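Local coordinates for MccF (PDB 4IIY), which serves Escherichia coli as its microcin C7 self-immunity protein and is probably a carboxypeptidase-like hydrolase of the peptidase S66 family, at residues V295-E304 against I328-T339; I261-I269 against L286-S296. The protein carries 1 engineered substitution. All blocks are in the same frame, centred on the assembly; numbering follows the deposited sequence. Where two conformers were deposited one is given.

Contact 1. Residues V295-E304 against I328-T339; sequences VSAIILGKHE and IPVLDGFDCSHT. With 1EI (5'-O-(L-alpha-glutamylsulfamoyl)inosine), chain K; EDO (1,2-ethanediol), chain L.
The CG2 methyl of Ile299 presses on Phe334, 3.5 Å from its CB and oblique to the ring. Just before strand 330-334, Ile328 CG2 rests against both Ala297 CA and Ile298 CD1, 3.9 Å from the latter. On the face carrying Ile298, Leu300, Val330 and Asp332, Val330 CG2 backs onto Ile298 CB. Val330 CG1, anti to its backbone N (chi1 176°), lies 4.1 Å from Leu300 CG. Leu300 CD1 sits against Asp332 OD1. Strands 297-301 and 330-334 are parallel neighbours in a beta-alpha-beta unit, whose helix 315-323 packs on Val330 and Asp332. A beta bulge shifts the register after Leu300, whose O accepts from both Gly333 N and Phe334 N. Any CB on Gly301 would clash with Cys336 O. The Lys302 chain runs alongside Gly333, then bends at its last torsion (chi4 65°), bringing NZ 2.8 Å from Gly333 O. NZ also forms a salt bridge with Asp335 OD1 at 2.7 Å, from above the carboxylate plane, and bonds Asn227. A methionine here would probably leave the buried Asp335 without its opposite charge and Gly333 O without this donor. Ser337 OG bonds Lys302 O and accepts Thr339 N in an ST turn. Glu304 crosses His338 and offers OE1 to Ser272 and the ligand's O3', OE2 to its O2'. His338, a predicted charge-relay residue, takes the ligand amine N on NE2 at 3.1 Å, while ND1 bonds Glu270.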
loop_
_atom_site.group_PDB
_atom_site.type_symbol
_atom_site.label_atom_id
_atom_site.label_comp_id
_atom_site.label_asym_id
_atom_site.label_seq_id
_atom_site.Cartn_x
_atom_site.Cartn_y
_atom_site.Cartn_z
ATOM N N VAL B 295 2.747 9.823 18.877
ATOM C CA VAL B 295 4.056 10.390 18.565
ATOM C C VAL B 295 4.199 11.837 19.029
ATOM O O VAL B 295 3.231 12.603 19.030
ATOM C CB VAL B 295 4.440 10.236 17.070
ATOM C CG1 VAL B 295 4.461 8.760 16.684
ATOM C CG2 VAL B 295 3.492 11.002 16.168
ATOM N N SER B 296 5.418 12.201 19.419
ATOM C CA SER B 296 5.659 13.554 19.914
ATOM C C SER B 296 6.155 14.514 18.836
ATOM O O SER B 296 6.149 15.734 19.030
ATOM C CB SER B 296 6.629 13.530 21.092
ATOM O OG SER B 296 6.082 12.809 22.182
ATOM N N ALA B 297 6.569 13.976 17.691
ATOM C CA ALA B 297 6.971 14.785 16.547
ATOM C C ALA B 297 6.962 13.888 15.316
ATOM O O ALA B 297 6.985 12.658 15.429
ATOM C CB ALA B 297 8.365 15.397 16.763
ATOM N N ILE B 298 6.929 14.519 14.148
ATOM C CA ILE B 298 7.006 13.817 12.875
ATOM C C ILE B 298 8.110 14.439 12.032
ATOM O O ILE B 298 8.216 15.666 11.953
ATOM C CB ILE B 298 5.669 13.917 12.109
ATOM C CG1 ILE B 298 4.548 13.246 12.911
ATOM C CG2 ILE B 298 5.791 13.300 10.711
ATOM C CD1 ILE B 298 3.172 13.694 12.496
ATOM N N ILE B 299 8.928 13.585 11.420
ATOM C CA ILE B 299 9.898 13.996 10.412
ATOM C C ILE B 299 9.410 13.519 9.049
ATOM O O ILE B 299 9.212 12.313 8.845
ATOM C CB ILE B 299 11.276 13.373 10.670
ATOM C CG1 ILE B 299 11.804 13.735 12.065
ATOM C CG2 ILE B 299 12.274 13.789 9.579
ATOM C CD1 ILE B 299 12.978 12.873 12.500
ATOM N N LEU B 300 9.185 14.456 8.131
ATOM C CA LEU B 300 8.872 14.108 6.750
ATOM C C LEU B 300 10.144 14.249 5.928
ATOM O O LEU B 300 10.714 15.350 5.833
ATOM C CB LEU B 300 7.811 15.043 6.165
ATOM C CG LEU B 300 6.465 15.139 6.884
ATOM C CD1 LEU B 300 5.584 16.162 6.183
ATOM C CD2 LEU B 300 5.765 13.782 6.948
ATOM N N GLY B 301 10.616 13.155 5.337
ATOM C CA GLY B 301 11.706 13.264 4.382
ATOM C C GLY B 301 11.231 13.995 3.133
ATOM O O GLY B 301 10.046 13.937 2.780
ATOM N N LYS B 302 12.132 14.689 2.443
ATOM C CA LYS B 302 11.735 15.320 1.184
ATOM C C LYS B 302 11.162 14.256 0.247
ATOM O O LYS B 302 11.749 13.189 0.075
ATOM C CB LYS B 302 12.917 16.007 0.496
ATOM C CG LYS B 302 13.456 17.242 1.210
ATOM C CD LYS B 302 14.424 17.993 0.291
ATOM C CE LYS B 302 14.819 19.348 0.849
ATOM N NZ LYS B 302 15.587 19.224 2.117
ATOM N N HIS B 303 10.047 14.576 -0.398
ATOM C CA HIS B 303 9.349 13.645 -1.276
ATOM C C HIS B 303 9.816 13.823 -2.717
ATOM O O HIS B 303 9.572 14.873 -3.320
ATOM C CB HIS B 303 7.839 13.916 -1.203
ATOM C CG HIS B 303 6.990 12.840 -1.815
ATOM N ND1 HIS B 303 6.035 12.162 -1.091
ATOM C CD2 HIS B 303 6.930 12.341 -3.078
ATOM C CE1 HIS B 303 5.437 11.273 -1.870
ATOM N NE2 HIS B 303 5.958 11.364 -3.084
ATOM N N GLU B 304 10.460 12.813 -3.291
ATOM C CA GLU B 304 10.966 12.876 -4.663
ATOM C C GLU B 304 9.822 13.017 -5.672
ATOM O O GLU B 304 8.961 12.142 -5.761
ATOM C CB GLU B 304 11.753 11.600 -4.960
ATOM C CG GLU B 304 12.242 11.450 -6.398
ATOM C CD GLU B 304 12.884 10.095 -6.667
ATOM O OE1 GLU B 304 12.438 9.073 -6.105
ATOM O OE2 GLU B 304 13.870 10.055 -7.440
ATOM N N ILE B 328 1.008 18.475 16.467
ATOM C CA ILE B 328 2.240 17.705 16.543
ATOM C C ILE B 328 3.283 18.499 15.779
ATOM O O ILE B 328 3.053 18.886 14.632
ATOM C CB ILE B 328 2.102 16.318 15.882
ATOM C CG1 ILE B 328 0.959 15.526 16.525
ATOM C CG2 ILE B 328 3.411 15.550 15.968
ATOM C CD1 ILE B 328 0.798 14.122 15.969
ATOM N N PRO B 329 4.434 18.768 16.404
ATOM C CA PRO B 329 5.445 19.503 15.639
ATOM C C PRO B 329 6.044 18.638 14.528
ATOM O O PRO B 329 6.203 17.418 14.689
ATOM C CB PRO B 329 6.489 19.881 16.693
ATOM C CG PRO B 329 6.292 18.909 17.800
ATOM C CD PRO B 329 4.844 18.501 17.792
ATOM N N VAL B 330 6.371 19.274 13.410
ATOM C CA VAL B 330 6.808 18.555 12.220
ATOM C C VAL B 330 8.070 19.176 11.632
ATOM O O VAL B 330 8.121 20.392 11.406
ATOM C CB VAL B 330 5.712 18.567 11.131
ATOM C CG1 VAL B 330 6.229 17.907 9.865
ATOM C CG2 VAL B 330 4.454 17.870 11.620
ATOM N N LEU B 331 9.080 18.344 11.385
ATOM C CA LEU B 331 10.240 18.739 10.602
ATOM C C LEU B 331 9.904 18.326 9.177
ATOM O O LEU B 331 9.871 17.127 8.868
ATOM C CB LEU B 331 11.496 18.036 11.108
ATOM C CG LEU B 331 12.848 18.468 10.535
ATOM C CD1 LEU B 331 13.985 17.681 11.165
ATOM C CD2 LEU B 331 12.894 18.321 9.034
ATOM N N ASP B 332 9.598 19.307 8.333
ATOM C CA ASP B 332 9.193 19.027 6.963
ATOM C C ASP B 332 10.352 19.214 6.000
ATOM O O ASP B 332 10.772 20.339 5.744
ATOM C CB ASP B 332 8.045 19.947 6.557
ATOM C CG ASP B 332 7.515 19.643 5.168
ATOM O OD1 ASP B 332 7.810 18.554 4.641
ATOM O OD2 ASP B 332 6.794 20.493 4.610
ATOM N N GLY B 333 10.867 18.117 5.453
ATOM C CA GLY B 333 11.900 18.189 4.437
ATOM C C GLY B 333 13.283 17.754 4.880
ATOM O O GLY B 333 14.285 18.271 4.394
ATOM N N PHE B 334 13.365 16.793 5.790
ATOM C CA PHE B 334 14.654 16.220 6.166
ATOM C C PHE B 334 15.274 15.497 4.963
ATOM O O PHE B 334 14.569 14.821 4.202
ATOM C CB PHE B 334 14.472 15.273 7.366
ATOM C CG PHE B 334 15.759 14.776 7.991
ATOM C CD1 PHE B 334 16.758 15.650 8.394
ATOM C CD2 PHE B 334 15.933 13.424 8.232
ATOM C CE1 PHE B 334 17.918 15.174 8.990
ATOM C CE2 PHE B 334 17.082 12.945 8.837
ATOM C CZ PHE B 334 18.081 13.825 9.214
ATOM N N ASP B 335 16.585 15.649 4.798
ATOM C CA ASP B 335 17.301 15.088 3.655
ATOM C C ASP B 335 17.712 13.643 3.907
ATOM O O ASP B 335 18.894 13.293 3.872
ATOM C CB ASP B 335 18.519 15.948 3.317
ATOM C CG ASP B 335 18.126 17.338 2.869
ATOM O OD1 ASP B 335 17.642 17.477 1.723
ATOM O OD2 ASP B 335 18.271 18.290 3.675
ATOM N N CYS B 336 16.717 12.800 4.148
ATOM C CA CYS B 336 16.953 11.374 4.324
ATOM C C CYS B 336 15.796 10.672 3.639
ATOM O O CYS B 336 14.783 10.337 4.271
ATOM C CB CYS B 336 17.060 11.024 5.814
ATOM S SG CYS B 336 17.544 9.325 6.157
ATOM N N SER B 337 15.925 10.499 2.329
ATOM C CA SER B 337 14.803 10.087 1.501
ATOM C C SER B 337 15.335 9.693 0.135
ATOM O O SER B 337 16.506 9.331 0.016
ATOM C CB SER B 337 13.793 11.230 1.383
ATOM O OG SER B 337 14.335 12.300 0.631
ATOM N N HIS B 338 14.483 9.756 -0.888
ATOM C CA HIS B 338 14.900 9.451 -2.251
ATOM C C HIS B 338 15.570 10.642 -2.954
ATOM O O HIS B 338 16.074 10.490 -4.073
ATOM C CB HIS B 338 13.705 9.017 -3.096
ATOM C CG HIS B 338 13.178 7.648 -2.791
ATOM N ND1 HIS B 338 12.629 7.290 -1.576
ATOM C CD2 HIS B 338 13.061 6.562 -3.587
ATOM C CE1 HIS B 338 12.213 6.033 -1.636
ATOM N NE2 HIS B 338 12.465 5.569 -2.846
ATOM N N THR B 339 15.555 11.827 -2.347
ATOM C CA THR B 339 16.225 12.974 -2.966
ATOM C C THR B 339 17.743 12.903 -2.739
ATOM O O THR B 339 18.215 12.173 -1.873
ATOM C CB THR B 339 15.657 14.305 -2.447
ATOM O OG1 THR B 339 15.847 14.386 -1.027
ATOM C CG2 THR B 339 14.162 14.403 -2.741
HETATM O O6 1EI K . 15.267 4.522 -14.698
HETATM C C6 1EI K . 15.409 5.315 -13.741
HETATM N N1 1EI K . 15.606 6.633 -13.947
HETATM C C2 1EI K . 15.764 7.497 -12.929
HETATM N N3 1EI K . 15.743 7.125 -11.638
HETATM C C5 1EI K . 15.371 4.827 -12.351
HETATM C C4 1EI K . 15.554 5.830 -11.306
HETATM N N7 1EI K . 15.214 3.642 -11.728
HETATM C C8 1EI K . 15.287 3.866 -10.394
HETATM N N9 1EI K . 15.487 5.171 -10.155
HETATM C "C1'" 1EI K . 15.609 5.808 -8.833
HETATM O "O4'" 1EI K . 16.191 4.936 -7.875
HETATM C "C2'" 1EI K . 14.219 6.117 -8.320
HETATM O "O2'" 1EI K . 13.830 7.431 -8.719
HETATM C "C3'" 1EI K . 14.370 6.002 -6.820
HETATM O "O3'" 1EI K . 14.456 7.305 -6.248
HETATM C "C4'" 1EI K . 15.691 5.289 -6.588
HETATM C "C5'" 1EI K . 15.526 4.055 -5.711
HETATM O "O5'" 1EI K . 14.678 3.091 -6.342
HETATM S SBF 1EI K . 14.085 1.967 -5.483
HETATM O OAE 1EI K . 13.922 0.791 -6.311
HETATM O OAF 1EI K . 15.013 1.748 -4.406
HETATM N NAQ 1EI K . 12.737 2.501 -4.940
HETATM C C 1EI K . 11.937 1.902 -4.032
HETATM O O 1EI K . 12.128 0.837 -3.456
HETATM C CA 1EI K . 10.690 2.653 -3.661
HETATM N N 1EI K . 10.543 3.845 -4.477
HETATM C CB 1EI K . 9.479 1.735 -3.788
HETATM C CG 1EI K . 8.461 2.011 -2.685
HETATM C CD 1EI K . 7.617 3.218 -3.030
HETATM O OE1 1EI K . 8.031 4.018 -3.894
HETATM O OE2 1EI K . 6.536 3.363 -2.434
HETATM C C1 EDO L . 7.100 12.353 2.964
HETATM O O1 EDO L . 8.051 12.208 1.894
HETATM C C2 EDO L . 5.908 13.203 2.551
HETATM O O2 EDO L . 5.130 12.501 1.569
HETATM O O HOH W 1 11.722 10.913 -1.359
HETATM O O HOH W 2 16.061 11.947 -6.526
#

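Contact 2. Residues I261-I269 against L286-S296. With EDO (1,2-ethanediol), chain M.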
loop_
_atom_site.group_PDB
_atom_site.type_symbol
_atom_site.label_atom_id
_atom_site.label_comp_id
_atom_site.label_asym_id
_atom_site.label_seq_id
_atom_site.Cartn_x
_atom_site.Cartn_y
_atom_site.Cartn_z
ATOM N N ILE B 261 4.911 1.195 17.613
ATOM C CA ILE B 261 5.088 2.624 17.845
ATOM C C ILE B 261 4.532 2.960 19.219
ATOM O O ILE B 261 3.445 2.510 19.583
ATOM C CB ILE B 261 4.394 3.451 16.757
ATOM C CG1 ILE B 261 5.090 3.195 15.418
ATOM C CG2 ILE B 261 4.412 4.940 17.106
ATOM C CD1 ILE B 261 4.388 3.792 14.207
ATOM N N ARG B 262 5.295 3.730 19.984
ATOM C CA ARG B 262 4.949 3.978 21.376
ATOM C C ARG B 262 4.832 5.454 21.683
ATOM O O ARG B 262 5.372 6.296 20.968
ATOM C CB ARG B 262 5.990 3.341 22.295
ATOM C CG ARG B 262 6.049 1.822 22.160
ATOM C CD ARG B 262 6.757 1.167 23.335
ATOM N NE ARG B 262 8.208 1.181 23.187
ATOM C CZ ARG B 262 8.916 0.181 22.672
ATOM N NH1 ARG B 262 8.305 -0.919 22.251
ATOM N NH2 ARG B 262 10.235 0.280 22.578
ATOM N N ASN B 263 4.102 5.760 22.752
ATOM C CA ASN B 263 3.994 7.133 23.223
ATOM C C ASN B 263 5.363 7.790 23.303
ATOM O O ASN B 263 6.294 7.231 23.875
ATOM C CB ASN B 263 3.340 7.175 24.607
ATOM C CG ASN B 263 1.859 6.867 24.563
ATOM O OD1 ASN B 263 1.170 7.182 23.594
ATOM N ND2 ASN B 263 1.354 6.259 25.633
ATOM N N GLY B 264 5.470 8.984 22.736
ATOM C CA GLY B 264 6.715 9.721 22.798
ATOM C C GLY B 264 7.687 9.483 21.657
ATOM O O GLY B 264 8.662 10.209 21.544
ATOM N N ASP B 265 7.442 8.479 20.818
ATOM C CA ASP B 265 8.304 8.248 19.658
ATOM C C ASP B 265 8.281 9.441 18.709
ATOM O O ASP B 265 7.315 10.210 18.664
ATOM C CB ASP B 265 7.848 7.019 18.862
ATOM C CG ASP B 265 8.245 5.698 19.498
ATOM O OD1 ASP B 265 9.079 5.650 20.436
ATOM O OD2 ASP B 265 7.711 4.672 19.012
ATOM N N ILE B 266 9.348 9.574 17.933
ATOM C CA ILE B 266 9.369 10.474 16.784
ATOM C C ILE B 266 9.147 9.636 15.525
ATOM O O ILE B 266 9.900 8.705 15.267
ATOM C CB ILE B 266 10.706 11.244 16.691
ATOM C CG1 ILE B 266 10.847 12.193 17.883
ATOM C CG2 ILE B 266 10.808 12.007 15.370
ATOM C CD1 ILE B 266 12.187 12.904 17.958
ATOM N N LEU B 267 8.112 9.952 14.758
ATOM C CA LEU B 267 7.837 9.204 13.538
ATOM C C LEU B 267 8.645 9.775 12.396
ATOM O O LEU B 267 8.549 10.967 12.121
ATOM C CB LEU B 267 6.352 9.292 13.179
ATOM C CG LEU B 267 5.955 8.564 11.890
ATOM C CD1 LEU B 267 6.032 7.066 12.095
ATOM C CD2 LEU B 267 4.560 8.982 11.462
ATOM N N PHE B 268 9.427 8.932 11.722
ATOM C CA PHE B 268 10.143 9.317 10.509
ATOM C C PHE B 268 9.489 8.605 9.326
ATOM O O PHE B 268 9.408 7.369 9.307
ATOM C CB PHE B 268 11.622 8.921 10.617
ATOM C CG PHE B 268 12.338 8.911 9.296
ATOM C CD1 PHE B 268 12.543 10.089 8.598
ATOM C CD2 PHE B 268 12.792 7.724 8.745
ATOM C CE1 PHE B 268 13.192 10.078 7.358
ATOM C CE2 PHE B 268 13.444 7.709 7.514
ATOM C CZ PHE B 268 13.642 8.887 6.824
ATOM N N ILE B 269 9.024 9.386 8.356
ATOM C CA ILE B 269 8.391 8.827 7.164
ATOM C C ILE B 269 8.822 9.594 5.917
ATOM O O ILE B 269 8.977 10.829 5.933
ATOM C CB ILE B 269 6.849 8.816 7.257
ATOM C CG1 ILE B 269 6.350 10.147 7.814
ATOM C CG2 ILE B 269 6.379 7.649 8.112
ATOM C CD1 ILE B 269 4.838 10.330 7.710
ATOM N N LEU B 286 -2.156 6.033 8.935
ATOM C CA LEU B 286 -1.500 6.308 10.216
ATOM C C LEU B 286 -2.499 6.838 11.247
ATOM O O LEU B 286 -2.493 6.426 12.408
ATOM C CB LEU B 286 -0.352 7.302 10.036
ATOM C CG LEU B 286 0.819 6.829 9.175
ATOM C CD1 LEU B 286 1.750 8.003 8.878
ATOM C CD2 LEU B 286 1.547 5.683 9.865
ATOM N N LYS B 287 -3.348 7.761 10.817
ATOM C CA LYS B 287 -4.348 8.318 11.712
ATOM C C LYS B 287 -5.257 7.225 12.268
ATOM O O LYS B 287 -5.503 7.165 13.481
ATOM C CB LYS B 287 -5.175 9.388 10.998
ATOM C CG LYS B 287 -6.220 10.073 11.900
ATOM C CD LYS B 287 -7.218 10.877 11.076
ATOM C CE LYS B 287 -8.304 11.508 11.947
ATOM N NZ LYS B 287 -7.777 12.623 12.772
ATOM N N LEU B 288 -5.758 6.356 11.388
ATOM C CA LEU B 288 -6.683 5.304 11.815
ATOM C C LEU B 288 -6.015 4.384 12.825
ATOM O O LEU B 288 -6.670 3.813 13.702
ATOM C CB LEU B 288 -7.181 4.477 10.631
ATOM C CG LEU B 288 -7.920 5.228 9.526
ATOM C CD1 LEU B 288 -8.405 4.255 8.466
ATOM C CD2 LEU B 288 -9.082 6.054 10.072
ATOM N N ASN B 289 -4.703 4.236 12.689
ATOM C CA ASN B 289 -3.927 3.374 13.566
ATOM C C ASN B 289 -3.488 4.029 14.881
ATOM O O ASN B 289 -2.724 3.446 15.646
ATOM C CB ASN B 289 -2.729 2.820 12.805
ATOM C CG ASN B 289 -3.081 1.567 12.039
ATOM O OD1 ASN B 289 -2.965 0.458 12.568
ATOM N ND2 ASN B 289 -3.563 1.727 10.820
ATOM N N ARG B 290 -4.007 5.221 15.142
ATOM C CA ARG B 290 -3.749 5.966 16.382
ATOM C C ARG B 290 -2.306 6.422 16.525
ATOM O O ARG B 290 -1.869 6.804 17.621
ATOM C CB ARG B 290 -4.193 5.174 17.624
ATOM C CG ARG B 290 -5.657 4.747 17.590
ATOM C CD ARG B 290 -6.029 4.005 18.866
ATOM N NE ARG B 290 -7.431 3.595 18.884
ATOM C CZ ARG B 290 -8.424 4.340 19.359
ATOM N NH1 ARG B 290 -8.173 5.544 19.856
ATOM N NH2 ARG B 290 -9.669 3.882 19.337
ATOM N N VAL B 291 -1.557 6.406 15.429
ATOM C CA VAL B 291 -0.174 6.826 15.481
ATOM C C VAL B 291 -0.055 8.285 15.942
ATOM O O VAL B 291 0.856 8.633 16.703
ATOM C CB VAL B 291 0.507 6.626 14.117
ATOM C CG1 VAL B 291 1.903 7.223 14.124
ATOM C CG2 VAL B 291 0.550 5.136 13.762
ATOM N N PHE B 292 -0.980 9.131 15.502
ATOM C CA PHE B 292 -0.914 10.555 15.825
ATOM C C PHE B 292 -1.385 10.852 17.255
ATOM O O PHE B 292 -1.268 11.986 17.723
ATOM C CB PHE B 292 -1.672 11.392 14.786
ATOM C CG PHE B 292 -1.158 11.219 13.375
ATOM C CD1 PHE B 292 0.203 11.136 13.114
ATOM C CD2 PHE B 292 -2.042 11.118 12.309
ATOM C CE1 PHE B 292 0.674 10.967 11.818
ATOM C CE2 PHE B 292 -1.573 10.955 11.011
ATOM C CZ PHE B 292 -0.220 10.879 10.770
ATOM N N ASP B 293 -1.890 9.835 17.950
ATOM C CA ASP B 293 -2.194 9.955 19.375
ATOM C C ASP B 293 -0.969 9.637 20.225
ATOM O O ASP B 293 -0.959 9.914 21.431
ATOM C CB ASP B 293 -3.334 9.006 19.776
ATOM C CG ASP B 293 -4.678 9.409 19.191
ATOM O OD1 ASP B 293 -4.859 10.596 18.847
ATOM O OD2 ASP B 293 -5.561 8.526 19.091
ATOM N N LYS B 294 0.048 9.045 19.608
ATOM C CA LYS B 294 1.227 8.587 20.330
ATOM C C LYS B 294 2.468 9.442 20.121
ATOM O O LYS B 294 3.197 9.712 21.076
ATOM C CB LYS B 294 1.580 7.159 19.921
ATOM C CG LYS B 294 0.571 6.091 20.305
ATOM C CD LYS B 294 0.993 4.773 19.653
ATOM C CE LYS B 294 0.037 3.626 19.902
ATOM N NZ LYS B 294 0.485 2.438 19.106
ATOM N N VAL B 295 2.747 9.823 18.877
ATOM C CA VAL B 295 4.056 10.390 18.565
ATOM C C VAL B 295 4.199 11.837 19.029
ATOM O O VAL B 295 3.231 12.603 19.030
ATOM C CB VAL B 295 4.440 10.236 17.070
ATOM C CG1 VAL B 295 4.461 8.760 16.684
ATOM C CG2 VAL B 295 3.492 11.002 16.168
ATOM N N SER B 296 5.418 12.201 19.419
ATOM C CA SER B 296 5.659 13.554 19.914
ATOM C C SER B 296 6.155 14.514 18.836
ATOM O O SER B 296 6.149 15.734 19.030
ATOM C CB SER B 296 6.629 13.530 21.092
ATOM O OG SER B 296 6.082 12.809 22.182
HETATM C C1 EDO M . 1.935 0.591 14.353
HETATM O O1 EDO M . 0.595 1.007 14.663
HETATM C C2 EDO M . 2.424 -0.377 15.417
HETATM O O2 EDO M . 2.395 0.302 16.676
#
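The extended chain of Lys294 passes Asn263 OD1 and brings NZ to Ile261 O at 3.0 Å, tilted 30° from the carbonyl plane. Ile261 N donates to O2 of an ethanediol, probably from the crystallisation liquor, at 2.8 Å. Two backbone bonds pin the neighbouring type II turn, Arg262 to Asp265. Gly264 N reaches Lys294 O at 2.9 Å, with Asn263 CA adding a CA-H...O contact to that oxygen, and Ser296 N reaches Asp265 O at 2.9 Å. Within the turn, Asp265 OD2 accepts Arg262 N from well above the carboxylate plane; the same oxygen has a salt bridge to Arg240. The rest of the contact is mainly hydrocarbon. Leu286 CD1 meets Leu267 CD2 tip to tip at 3.9 Å and also touches Ile269 CD1, while Val295 CG1 packs on Ile261 CG2 at 3.8 Å. The helix that supplies Leu286 ends in a Schellman motif with Arg290 as C-prime residue, and Arg290 makes a salt bridge to Glu256 of the second subunit. With both backbone bonds between the segments lying at the turn and Lys294 giving the one side-chain bond across, the polar chemistry fixes the turn's position, and hydrocarbon contacts seat the strand behind it.

Overall arrangement
Along the chain the two contacts come in series: contact 2 closes at Val295 and Ser296, which it shares with contact 1, where strand 297-301 is about to begin. Their centres lie 14 Å apart, on the same side of the chain's centre and within the LD-carboxypeptidase C-terminal domain. Strands 266-270, 297-301 and 330-334 stand side by side, parallel, in one mixed sheet, with strand 297-301 in the middle; Ile299 N to Leu267 O is a probable hydrogen bond joining the contacts. Contact 2 packs strand 266-270 and the turn before it against the end of helix 276-288 and helix 291-294. Contact 1 follows the strands to their C-terminal ends, where the loops beyond them carry ligand-binding residues.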